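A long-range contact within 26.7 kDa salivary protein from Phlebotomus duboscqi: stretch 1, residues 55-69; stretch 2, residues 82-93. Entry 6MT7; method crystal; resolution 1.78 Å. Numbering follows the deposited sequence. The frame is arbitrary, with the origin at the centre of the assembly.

Stretch 1 (55-69) LYNEQNKSLRVDRIM
Stretch 2, residues 82-93: GINTISGPTDGT

Stretch 1 forms a hairpin, strands 56-57 and 62-63 joined by a turn, then enters a helix at Val 65; stretch 2 runs from a weakly bonded helical turn (about 83-86) into a loop, extended over residues 87-90 and turning at Asp 91 and Gly 92. The hairpin is closed by Asn 57 N to Ser 62 O (2.8 Å) and Arg 64 N to Leu 55 O (2.8 Å). At its tip Asn 57 OD1 accepts from Asn 60 N (3.2 Å), and Lys 61 takes positive phi (56/37). The stretches approach most closely at Ser 62 and Pro 89, CA to CA 4.6 Å.

Direct hydrogen bonding between the stretches converges on one acceptor, Lys 61 O, which receives Thr 90 N (2.9 Å, 167°) and Thr 90 OG1 (3.0 Å). With chi1 p, OG1 also accepts from Gly 92 N (3.0 Å); it lies at the edge of the Tyr 56 ring, 3.6 Å from Tyr 56 OH. Ser 62 OG (m) donates to Asn 60 O (3.0 Å) within its own stretch and merely packs on Pro 89 CA at 3.2 Å.

Two waters bridge backbone groups of the two stretches. Water 1 accepts from Leu 63 N (2.9 Å) and donates to Ile 86 O (2.7 Å) and Gly 88 O (2.6 Å); water 2 accepts from Gly 88 N (2.8 Å) and donates to Leu 63 O (3.1 Å), which also accepts weakly from Val 65 N (2.9 Å). Gly 88 (99/169) has no room for a CB beside the preceding carbonyl.

Apolar side chains pack around Ile 86 and Ile 83. Val 65 (t) sets CG1 3.6 Å from Ile 83 CG2 and CG2 4.1 Å from Ile 86 CG1. Ile 86 (p, t) also meets Ile 68, CD1 to CD1 4.0 Å, and its CB lies 4.1 Å from Leu 63 CD1. Ser 87 OG donates to Ile 83 O (2.6 Å), bracing the turn.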

ATOM      1  N   LEU A  55       3.052   8.175   0.792  1.00  6.38           N
ATOM      2  CA  LEU A  55       3.396   9.488   0.258  1.00  9.58           C
ATOM      3  C   LEU A  55       2.459  10.589   0.743  1.00  9.39           C
ATOM      4  O   LEU A  55       2.506  11.705   0.217  1.00  7.91           O
ATOM      5  CB  LEU A  55       3.414   9.421  -1.268  1.00  8.96           C
ATOM      6  CG  LEU A  55       4.479   8.448  -1.772  1.00  8.28           C
ATOM      7  CD1 LEU A  55       4.372   8.308  -3.283  1.00  8.47           C
ATOM      8  CD2 LEU A  55       5.878   8.950  -1.360  1.00  6.60           C
ATOM      9  N   TYR A  56       1.620  10.310   1.740  1.00  7.42           N
ATOM     10  CA  TYR A  56       0.747  11.323   2.323  1.00  8.19           C
ATOM     11  C   TYR A  56       1.060  11.431   3.804  1.00  9.77           C
ATOM     12  O   TYR A  56       0.965  10.443   4.540  1.00 11.69           O
ATOM     13  CB  TYR A  56      -0.731  10.987   2.103  1.00  9.93           C
ATOM     14  CG  TYR A  56      -1.682  12.017   2.680  1.00 12.73           C
ATOM     15  CD1 TYR A  56      -1.734  13.314   2.175  1.00 10.42           C
ATOM     16  CD2 TYR A  56      -2.539  11.687   3.722  1.00 10.84           C
ATOM     17  CE1 TYR A  56      -2.610  14.264   2.705  1.00  8.95           C
ATOM     18  CE2 TYR A  56      -3.430  12.632   4.252  1.00 13.26           C
ATOM     19  CZ  TYR A  56      -3.457  13.909   3.738  1.00 12.07           C
ATOM     20  OH  TYR A  56      -4.340  14.833   4.261  1.00 12.51           O
ATOM     21  N   ASN A  57       1.449  12.628   4.235  1.00  8.70           N
ATOM     22  CA  ASN A  57       1.811  12.874   5.622  1.00 10.16           C
ATOM     23  C   ASN A  57       0.530  13.243   6.358  1.00  9.40           C
ATOM     24  O   ASN A  57      -0.018  14.327   6.156  1.00  9.73           O
ATOM     25  CB  ASN A  57       2.867  13.973   5.692  1.00 11.27           C
ATOM     26  CG  ASN A  57       3.273  14.330   7.108  1.00 12.21           C
ATOM     27  OD1 ASN A  57       2.546  14.085   8.065  1.00 16.65           O
ATOM     28  ND2 ASN A  57       4.456  14.939   7.241  1.00 10.87           N
ATOM     29  N   GLU A  58       0.042  12.329   7.202  1.00 14.94           N
ATOM     30  CA  GLU A  58      -1.225  12.568   7.886  1.00 16.00           C
ATOM     31  C   GLU A  58      -1.111  13.653   8.946  1.00 14.29           C
ATOM     32  O   GLU A  58      -2.119  14.290   9.273  1.00 18.11           O
ATOM     33  CB  GLU A  58      -1.741  11.268   8.511  1.00 20.92           C
ATOM     34  CG  GLU A  58      -2.119  10.205   7.485  1.00 18.28           C
ATOM     35  CD  GLU A  58      -2.606   8.909   8.119  1.00 25.59           C
ATOM     36  OE1 GLU A  58      -1.759   8.088   8.528  1.00 30.35           O
ATOM     37  OE2 GLU A  58      -3.839   8.710   8.195  1.00 28.27           O
ATOM     38  N   GLN A  59       0.091  13.898   9.467  1.00 13.15           N
ATOM     39  CA  GLN A  59       0.248  14.910  10.510  1.00 17.64           C
ATOM     40  C   GLN A  59       0.109  16.322   9.944  1.00 22.72           C
ATOM     41  O   GLN A  59      -0.597  17.162  10.518  1.00 23.22           O
ATOM     42  CB  GLN A  59       1.592  14.725  11.213  1.00 24.03           C
ATOM     43  CG  GLN A  59       1.718  15.481  12.532  1.00 40.45           C
ATOM     44  CD  GLN A  59       2.426  16.823  12.383  1.00 51.14           C
ATOM     45  OE1 GLN A  59       3.279  16.996  11.508  1.00 54.75           O
ATOM     46  NE2 GLN A  59       2.072  17.781  13.240  1.00 49.79           N
ATOM     47  N   ASN A  60       0.765  16.613   8.820  1.00 14.01           N
ATOM     48  CA  ASN A  60       0.668  17.943   8.224  1.00 11.63           C
ATOM     49  C   ASN A  60      -0.285  18.001   7.029  1.00 14.69           C
ATOM     50  O   ASN A  60      -0.403  19.061   6.393  1.00 15.69           O
ATOM     51  CB  ASN A  60       2.071  18.476   7.850  1.00 18.57           C
ATOM     52  CG  ASN A  60       2.685  17.786   6.645  1.00 20.73           C
ATOM     53  OD1 ASN A  60       2.076  16.917   6.038  1.00 14.34           O
ATOM     54  ND2 ASN A  60       3.915  18.185   6.290  1.00 17.43           N
ATOM     55  N   LYS A  61      -0.981  16.895   6.733  1.00 10.98           N
ATOM     56  CA  LYS A  61      -1.992  16.826   5.670  1.00 12.78           C
ATOM     57  C   LYS A  61      -1.424  17.239   4.318  1.00 10.93           C
ATOM     58  O   LYS A  61      -2.107  17.875   3.512  1.00 11.75           O
ATOM     59  CB  LYS A  61      -3.224  17.668   6.007  1.00 17.82           C
ATOM     60  CG  LYS A  61      -3.984  17.179   7.225  1.00 26.85           C
ATOM     61  CD  LYS A  61      -5.245  17.999   7.439  1.00 27.26           C
ATOM     62  CE  LYS A  61      -5.988  17.544   8.686  1.00 35.24           C
ATOM     63  NZ  LYS A  61      -7.434  17.898   8.607  1.00 40.84           N
ATOM     64  N   SER A  62      -0.168  16.867   4.064  1.00  7.95           N
ATOM     65  CA  SER A  62       0.531  17.259   2.848  1.00  9.78           C
ATOM     66  C   SER A  62       1.158  16.036   2.200  1.00  7.45           C
ATOM     67  O   SER A  62       1.464  15.050   2.868  1.00  8.58           O
ATOM     68  CB  SER A  62       1.629  18.284   3.140  1.00 13.79           C
ATOM     69  OG  SER A  62       1.098  19.372   3.871  1.00 17.80           O
ATOM     70  N   LEU A  63       1.349  16.111   0.890  1.00  9.94           N
ATOM     71  CA  LEU A  63       2.090  15.065   0.206  1.00  6.89           C
ATOM     72  C   LEU A  63       3.568  15.132   0.568  1.00 10.86           C
ATOM     73  O   LEU A  63       4.130  16.208   0.800  1.00  8.97           O
ATOM     74  CB  LEU A  63       1.926  15.193  -1.304  1.00  7.34           C
ATOM     75  CG  LEU A  63       0.505  14.907  -1.773  1.00 11.62           C
ATOM     76  CD1 LEU A  63       0.434  15.221  -3.234  1.00 16.53           C
ATOM     77  CD2 LEU A  63       0.128  13.451  -1.501  1.00 10.62           C
ATOM     78  N   ARG A  64       4.192  13.955   0.624  1.00  9.38           N
ATOM     79  CA  ARG A  64       5.627  13.811   0.876  1.00  9.25           C
ATOM     80  C   ARG A  64       6.360  14.063  -0.435  1.00  8.97           C
ATOM     81  O   ARG A  64       6.837  13.149  -1.114  1.00  7.58           O
ATOM     82  CB  ARG A  64       5.936  12.433   1.443  1.00  9.09           C
ATOM     83  CG  ARG A  64       5.255  12.155   2.779  1.00 11.64           C
ATOM     84  CD  ARG A  64       5.893  10.950   3.469  1.00 11.88           C
ATOM     85  NE  ARG A  64       5.189  10.606   4.703  1.00 17.88           N
ATOM     86  CZ  ARG A  64       5.398  11.198   5.873  1.00 21.90           C
ATOM     87  NH1 ARG A  64       6.294  12.172   5.968  1.00 19.02           N
ATOM     88  NH2 ARG A  64       4.707  10.820   6.948  1.00 18.03           N
ATOM     89  N   VAL A  65       6.435  15.345  -0.793  1.00  7.51           N
ATOM     90  CA  VAL A  65       7.043  15.746  -2.056  1.00  7.69           C
ATOM     91  C   VAL A  65       8.497  15.288  -2.128  1.00  7.83           C
ATOM     92  O   VAL A  65       8.978  14.880  -3.191  1.00  7.89           O
ATOM     93  CB  VAL A  65       6.893  17.269  -2.234  1.00  8.94           C
ATOM     94  CG1 VAL A  65       7.727  17.780  -3.393  1.00 10.38           C
ATOM     95  CG2 VAL A  65       5.419  17.596  -2.463  1.00 11.48           C
ATOM     96  N   ASP A  66       9.210  15.313  -0.992  1.00  7.92           N
ATOM     97  CA  ASP A  66      10.585  14.822  -0.999  1.00  8.04           C
ATOM     98  C   ASP A  66      10.646  13.368  -1.453  1.00  7.80           C
ATOM     99  O   ASP A  66      11.517  12.991  -2.248  1.00  7.89           O
ATOM    100  CB  ASP A  66      11.226  14.993   0.384  1.00 14.67           C
ATOM    101  CG  ASP A  66      10.507  14.207   1.482  1.00 12.59           C
ATOM    102  OD1 ASP A  66       9.261  14.232   1.530  1.00 12.07           O
ATOM    103  OD2 ASP A  66      11.201  13.580   2.313  1.00 15.55           O
ATOM    104  N   ARG A  67       9.712  12.542  -0.983  1.00  7.83           N
ATOM    105  CA  ARG A  67       9.753  11.124  -1.319  1.00  7.31           C
ATOM    106  C   ARG A  67       9.222  10.858  -2.720  1.00  7.26           C
ATOM    107  O   ARG A  67       9.616   9.867  -3.351  1.00  8.38           O
ATOM    108  CB  ARG A  67       8.955  10.315  -0.286  1.00  8.00           C
ATOM    109  CG  ARG A  67       9.504  10.427   1.157  1.00  8.02           C
ATOM    110  CD  ARG A  67      10.988  10.090   1.233  1.00 15.51           C
ATOM    111  NE  ARG A  67      11.446  10.021   2.621  1.00 12.14           N
ATOM    112  CZ  ARG A  67      12.606   9.499   3.005  1.00  9.30           C
ATOM    113  NH1 ARG A  67      13.447   8.995   2.118  1.00  8.57           N
ATOM    114  NH2 ARG A  67      12.923   9.484   4.296  1.00 12.83           N
ATOM    115  N   ILE A  68       8.314  11.707  -3.204  1.00  7.81           N
ATOM    116  CA  ILE A  68       7.858  11.613  -4.588  1.00  7.31           C
ATOM    117  C   ILE A  68       9.021  11.880  -5.535  1.00  7.59           C
ATOM    118  O   ILE A  68       9.243  11.141  -6.502  1.00  8.42           O
ATOM    119  CB  ILE A  68       6.690  12.588  -4.836  1.00  7.31           C
ATOM    120  CG1 ILE A  68       5.454  12.163  -4.042  1.00  7.04           C
ATOM    121  CG2 ILE A  68       6.358  12.663  -6.331  1.00 11.22           C
ATOM    122  CD1 ILE A  68       4.360  13.237  -3.973  1.00  7.05           C
HETATM  123  N   MSE A  69       9.797  12.922  -5.246  1.00  7.83           N
HETATM  124  CA  MSE A  69      10.957  13.262  -6.053  1.00  9.29           C
HETATM  125  C   MSE A  69      11.993  12.143  -5.995  1.00  8.34           C
HETATM  126  O   MSE A  69      12.623  11.802  -7.002  1.00  9.04           O
HETATM  127  CB  MSE A  69      11.533  14.590  -5.565  1.00 11.80           C
HETATM  128  CG  MSE A  69      10.675  15.719  -6.076  1.00 11.91           C
HETATM  129 SE   MSE A  69      11.328  17.465  -5.559  1.00 21.70          SE
HETATM  130  CE  MSE A  69      11.301  17.164  -3.659  1.00 31.14           C
ATOM    131  N   GLY A  82       5.312  21.256 -12.509  1.00 19.46           N
ATOM    132  CA  GLY A  82       4.088  21.389 -11.737  1.00 16.68           C
ATOM    133  C   GLY A  82       4.139  20.804 -10.345  1.00 15.87           C
ATOM    134  O   GLY A  82       3.087  20.478  -9.782  1.00 14.31           O
ATOM    135  N   ILE A  83       5.337  20.640  -9.774  1.00 14.80           N
ATOM    136  CA  ILE A  83       5.444  20.117  -8.414  1.00 17.00           C
ATOM    137  C   ILE A  83       4.865  21.109  -7.411  1.00 13.66           C
ATOM    138  O   ILE A  83       4.358  20.713  -6.357  1.00 12.48           O
ATOM    139  CB  ILE A  83       6.911  19.775  -8.093  1.00 15.72           C
ATOM    140  CG1 ILE A  83       7.432  18.711  -9.054  1.00 19.64           C
ATOM    141  CG2 ILE A  83       7.075  19.301  -6.640  1.00 11.07           C
ATOM    142  CD1 ILE A  83       6.662  17.449  -9.011  1.00 19.81           C
ATOM    143  N   ASN A  84       4.916  22.409  -7.719  1.00 11.07           N
ATOM    144  CA  ASN A  84       4.387  23.399  -6.791  1.00 14.15           C
ATOM    145  C   ASN A  84       2.915  23.145  -6.490  1.00 14.52           C
ATOM    146  O   ASN A  84       2.484  23.264  -5.339  1.00 13.03           O
ATOM    147  CB  ASN A  84       4.595  24.809  -7.347  1.00 15.71           C
ATOM    148  CG  ASN A  84       3.905  25.020  -8.673  1.00 24.47           C
ATOM    149  OD1 ASN A  84       3.841  24.116  -9.507  1.00 26.84           O
ATOM    150  ND2 ASN A  84       3.381  26.223  -8.880  1.00 30.57           N
ATOM    151  N   THR A  85       2.135  22.746  -7.501  1.00 12.63           N
ATOM    152  CA  THR A  85       0.703  22.540  -7.287  1.00 12.03           C
ATOM    153  C   THR A  85       0.436  21.389  -6.326  1.00 12.24           C
ATOM    154  O   THR A  85      -0.518  21.435  -5.541  1.00 13.43           O
ATOM    155  CB  THR A  85       0.007  22.280  -8.622  1.00 15.55           C
ATOM    156  OG1 THR A  85       0.300  23.351  -9.522  1.00 14.90           O
ATOM    157  CG2 THR A  85      -1.510  22.166  -8.437  1.00 14.36           C
ATOM    158  N   ILE A  86       1.263  20.342  -6.371  1.00  8.65           N
ATOM    159  CA  ILE A  86       1.024  19.209  -5.480  1.00  7.56           C
ATOM    160  C   ILE A  86       1.568  19.433  -4.079  1.00 11.08           C
ATOM    161  O   ILE A  86       1.258  18.643  -3.177  1.00  8.93           O
ATOM    162  CB  ILE A  86       1.617  17.907  -6.048  1.00  9.60           C
ATOM    163  CG1 ILE A  86       3.136  17.859  -5.858  1.00  8.02           C
ATOM    164  CG2 ILE A  86       1.267  17.769  -7.519  1.00 11.80           C
ATOM    165  CD1 ILE A  86       3.702  16.484  -6.214  1.00 10.14           C
ATOM    166  N   SER A  87       2.330  20.503  -3.865  1.00  7.89           N
ATOM    167  CA  SER A  87       2.990  20.743  -2.589  1.00  8.27           C
ATOM    168  C   SER A  87       2.145  21.625  -1.677  1.00 14.54           C
ATOM    169  O   SER A  87       1.305  22.410  -2.126  1.00 11.46           O
ATOM    170  CB  SER A  87       4.369  21.390  -2.791  1.00  9.81           C
ATOM    171  OG  SER A  87       5.099  20.763  -3.839  1.00 11.86           O
ATOM    172  N   GLY A  88       2.366  21.467  -0.379  1.00 12.80           N
ATOM    173  CA  GLY A  88       1.703  22.294   0.603  1.00 11.89           C
ATOM    174  C   GLY A  88       0.497  21.625   1.229  1.00 13.87           C
ATOM    175  O   GLY A  88       0.007  20.592   0.762  1.00 14.86           O
ATOM    176  N   PRO A  89      -0.027  22.222   2.299  1.00 14.77           N
ATOM    177  CA  PRO A  89      -1.090  21.554   3.061  1.00 13.49           C
ATOM    178  C   PRO A  89      -2.399  21.473   2.290  1.00 10.39           C
ATOM    179  O   PRO A  89      -2.781  22.393   1.563  1.00 16.47           O
ATOM    180  CB  PRO A  89      -1.229  22.430   4.312  1.00 17.18           C
ATOM    181  CG  PRO A  89      -0.747  23.775   3.874  1.00 18.38           C
ATOM    182  CD  PRO A  89       0.362  23.511   2.896  1.00 20.38           C
ATOM    183  N   THR A  90      -3.071  20.337   2.428  1.00 12.85           N
ATOM    184  CA  THR A  90      -4.445  20.192   1.974  1.00 15.16           C
ATOM    185  C   THR A  90      -5.381  20.377   3.163  1.00 10.71           C
ATOM    186  O   THR A  90      -4.950  20.455   4.318  1.00 13.87           O
ATOM    187  CB  THR A  90      -4.687  18.824   1.326  1.00 10.98           C
ATOM    188  OG1 THR A  90      -4.822  17.824   2.344  1.00 15.58           O
ATOM    189  CG2 THR A  90      -3.538  18.450   0.401  1.00 22.83           C
ATOM    190  N   ASP A  91      -6.676  20.434   2.876  1.00 13.74           N
ATOM    191  CA  ASP A  91      -7.657  20.465   3.947  1.00 14.45           C
ATOM    192  C   ASP A  91      -8.072  19.069   4.392  1.00 13.54           C
ATOM    193  O   ASP A  91      -9.034  18.936   5.145  1.00 18.84           O
ATOM    194  CB  ASP A  91      -8.882  21.291   3.537  1.00 17.48           C
ATOM    195  CG  ASP A  91      -9.644  20.696   2.365  1.00 17.99           C
ATOM    196  OD1 ASP A  91      -9.417  19.520   2.031  1.00 14.42           O
ATOM    197  OD2 ASP A  91     -10.489  21.418   1.782  1.00 16.54           O
ATOM    198  N   GLY A  92      -7.388  18.028   3.917  1.00 15.88           N
ATOM    199  CA  GLY A  92      -7.639  16.673   4.345  1.00 18.04           C
ATOM    200  C   GLY A  92      -8.679  15.912   3.543  1.00 14.38           C
ATOM    201  O   GLY A  92      -8.732  14.684   3.643  1.00 21.32           O
ATOM    202  N   THR A  93      -9.517  16.600   2.768  1.00 10.68           N
ATOM    203  CA  THR A  93     -10.552  15.923   2.000  1.00  8.42           C
ATOM    204  C   THR A  93      -9.948  15.186   0.813  1.00  7.65           C
ATOM    205  O   THR A  93      -8.852  15.501   0.337  1.00  7.60           O
ATOM    206  CB  THR A  93     -11.610  16.911   1.482  1.00  9.09           C
ATOM    207  OG1 THR A  93     -11.008  17.852   0.579  1.00  7.05           O
ATOM    208  CG2 THR A  93     -12.254  17.675   2.636  1.00 11.97           C
TER
HETATM  209  O   HOH W   1       0.507  18.469  -0.567  1.00 10.88           O
HETATM  210  O   HOH W   2       3.946  19.282   0.481  1.00 11.19           O